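Local coordinates for antibiotic biosynthesis monooxygenase (Shewanella loihica, PDB 2RIL), which probably acts as a monooxygenase of the antibiotic biosynthesis monooxygenase family, with a dimeric alpha-beta barrel type of fold, at residues A[24-27]-A[28-32]. Residues are numbered along the deposited sequence; the frame is centred on the assembly and turned at random. Where two conformers were deposited one is given.
Sequences EYWE and AHRDF
From E24 O to A28 N, Y25 O to H29 N, W26 O to R30 N and E27 O to D31 N, four successive i to i+4 hydrogen bonds link residues 24-31 of helix 19-33; the W26-R30 bond measures 2.8 Å from O to N. Y25 O also takes the imidazole of H29: ND1 donates over 2.8 Å, with the oxygen near the ring plane but ND1 lying above the carbonyl plane. This second bond fixes the imidazole's rotation and sets H29 CE1 over one face of the Y25 ring, 3.3 Å from Y25 CZ, the planes inclined at 37°. One turn on, R30 lies across W26, its CB 3.9 Å from the centroid of the six-membered ring in a CH-pi contact. In this ferredoxin-like fold, helix 19-33 packs on the antiparallel sheet: W26 is buried against T42 and L44 of strand 39-47, while H29 reaches M75 and L79 of helix 65-79. In one of two R30 conformers, bends at chi2 (-98°) and chi3 (-96°) bring one guanidinium face over W26 CZ3, the planes steeply inclined, and NH1 forms a salt bridge with D31 OD1 at 2.9 Å. In this conformer a water bridges R30 NH2 and E27 OE2, themselves 4.6 Å apart, and R30 pairs with the terminal carboxylate of T99 of the second subunit; E27 forms a salt bridge to R98 of that subunit.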
loop_
_atom_site.group_PDB
_atom_site.type_symbol
_atom_site.label_atom_id
_atom_site.label_comp_id
_atom_site.label_asym_id
_atom_site.label_seq_id
_atom_site.Cartn_x
_atom_site.Cartn_y
_atom_site.Cartn_z
ATOM N N GLU A 24 -12.109 -11.965 7.009
ATOM C CA GLU A 24 -12.773 -13.136 6.456
ATOM C C GLU A 24 -13.526 -12.782 5.155
ATOM O O GLU A 24 -13.542 -13.568 4.215
ATOM C CB GLU A 24 -13.652 -13.785 7.556
ATOM C CG GLU A 24 -12.759 -14.409 8.626
ATOM C CD GLU A 24 -13.452 -14.983 9.853
ATOM O OE1 GLU A 24 -14.666 -15.207 9.815
ATOM O OE2 GLU A 24 -12.732 -15.241 10.864
ATOM N N TYR A 25 -14.091 -11.577 5.094
ATOM C CA TYR A 25 -14.681 -11.040 3.853
ATOM C C TYR A 25 -13.610 -10.955 2.771
ATOM O O TYR A 25 -13.793 -11.423 1.646
ATOM C CB TYR A 25 -15.289 -9.643 4.145
ATOM C CG TYR A 25 -15.782 -8.866 2.950
ATOM C CD1 TYR A 25 -14.947 -7.974 2.263
ATOM C CD2 TYR A 25 -17.098 -8.958 2.573
ATOM C CE1 TYR A 25 -15.437 -7.253 1.159
ATOM C CE2 TYR A 25 -17.591 -8.243 1.500
ATOM C CZ TYR A 25 -16.768 -7.386 0.813
ATOM O OH TYR A 25 -17.311 -6.685 -0.258
ATOM N N TRP A 26 -12.464 -10.401 3.144
ATOM C CA TRP A 26 -11.364 -10.254 2.220
ATOM C C TRP A 26 -10.930 -11.631 1.709
ATOM O O TRP A 26 -10.721 -11.809 0.502
ATOM C CB TRP A 26 -10.214 -9.494 2.875
ATOM C CG TRP A 26 -9.057 -9.418 1.907
ATOM C CD1 TRP A 26 -8.849 -8.483 0.925
ATOM C CD2 TRP A 26 -7.997 -10.369 1.763
ATOM N NE1 TRP A 26 -7.706 -8.761 0.229
ATOM C CE2 TRP A 26 -7.161 -9.918 0.720
ATOM C CE3 TRP A 26 -7.656 -11.545 2.432
ATOM C CZ2 TRP A 26 -6.037 -10.616 0.331
ATOM C CZ3 TRP A 26 -6.553 -12.233 2.027
ATOM C CH2 TRP A 26 -5.730 -11.750 1.002
ATOM N N GLU A 27 -10.814 -12.624 2.600
ATOM C CA GLU A 27 -10.405 -13.965 2.199
ATOM C C GLU A 27 -11.329 -14.619 1.184
ATOM O O GLU A 27 -10.864 -15.265 0.258
ATOM C CB GLU A 27 -10.316 -14.863 3.419
ATOM C CG GLU A 27 -9.144 -14.534 4.361
ATOM C CD GLU A 27 -9.232 -15.255 5.679
ATOM O OE1 GLU A 27 -10.358 -15.290 6.252
ATOM O OE2 GLU A 27 -8.169 -15.777 6.142
ATOM N N ALA A 28 -12.635 -14.435 1.369
ATOM C CA ALA A 28 -13.600 -14.970 0.412
ATOM C C ALA A 28 -13.388 -14.381 -0.981
ATOM O O ALA A 28 -13.457 -15.109 -1.982
ATOM C CB ALA A 28 -15.037 -14.737 0.937
ATOM N N HIS A 29 -13.107 -13.086 -1.029
ATOM C CA HIS A 29 -12.782 -12.422 -2.270
ATOM C C HIS A 29 -11.450 -12.854 -2.872
ATOM O O HIS A 29 -11.376 -13.079 -4.059
ATOM C CB HIS A 29 -12.884 -10.916 -2.117
ATOM C CG HIS A 29 -14.292 -10.451 -1.945
ATOM N ND1 HIS A 29 -15.013 -10.688 -0.795
ATOM C CD2 HIS A 29 -15.124 -9.773 -2.778
ATOM C CE1 HIS A 29 -16.229 -10.175 -0.929
ATOM N NE2 HIS A 29 -16.320 -9.624 -2.129
ATOM N N ARG A 30 -10.430 -13.006 -2.039
ATOM C CA ARG A 30 -9.151 -13.523 -2.474
ATOM C C ARG A 30 -9.267 -14.922 -3.086
ATOM O O ARG A 30 -8.616 -15.225 -4.081
ATOM C CB ARG A 30 -8.180 -13.509 -1.301
ATOM C CG ARG A 30 -6.830 -14.053 -1.663
ATOM C CD ARG A 30 -6.664 -15.498 -1.265
ATOM N NE ARG A 30 -5.986 -15.566 0.030
ATOM C CZ ARG A 30 -6.517 -15.987 1.176
ATOM N NH1 ARG A 30 -7.774 -16.427 1.273
ATOM N NH2 ARG A 30 -5.760 -15.988 2.255
ATOM N N ASP A 31 -10.080 -15.775 -2.467
ATOM C CA ASP A 31 -10.287 -17.100 -3.012
ATOM C C ASP A 31 -10.890 -17.057 -4.427
ATOM O O ASP A 31 -10.503 -17.860 -5.268
ATOM C CB ASP A 31 -11.137 -17.960 -2.073
ATOM C CG ASP A 31 -10.447 -18.258 -0.752
ATOM O OD1 ASP A 31 -9.227 -18.044 -0.622
ATOM O OD2 ASP A 31 -11.142 -18.718 0.187
ATOM N N PHE A 32 -11.775 -16.117 -4.701
ATOM C CA PHE A 32 -12.283 -15.953 -6.066
ATOM C C PHE A 32 -11.196 -15.418 -6.988
ATOM O O PHE A 32 -10.923 -15.947 -8.036
ATOM C CB PHE A 32 -13.471 -14.981 -6.096
ATOM C CG PHE A 32 -13.990 -14.745 -7.465
ATOM C CD1 PHE A 32 -14.933 -15.613 -8.031
ATOM C CD2 PHE A 32 -13.518 -13.691 -8.242
ATOM C CE1 PHE A 32 -15.374 -15.412 -9.322
ATOM C CE2 PHE A 32 -14.000 -13.471 -9.503
ATOM C CZ PHE A 32 -14.930 -14.335 -10.046
HETATM O O HOH W 1 -6.610 -17.275 4.631
#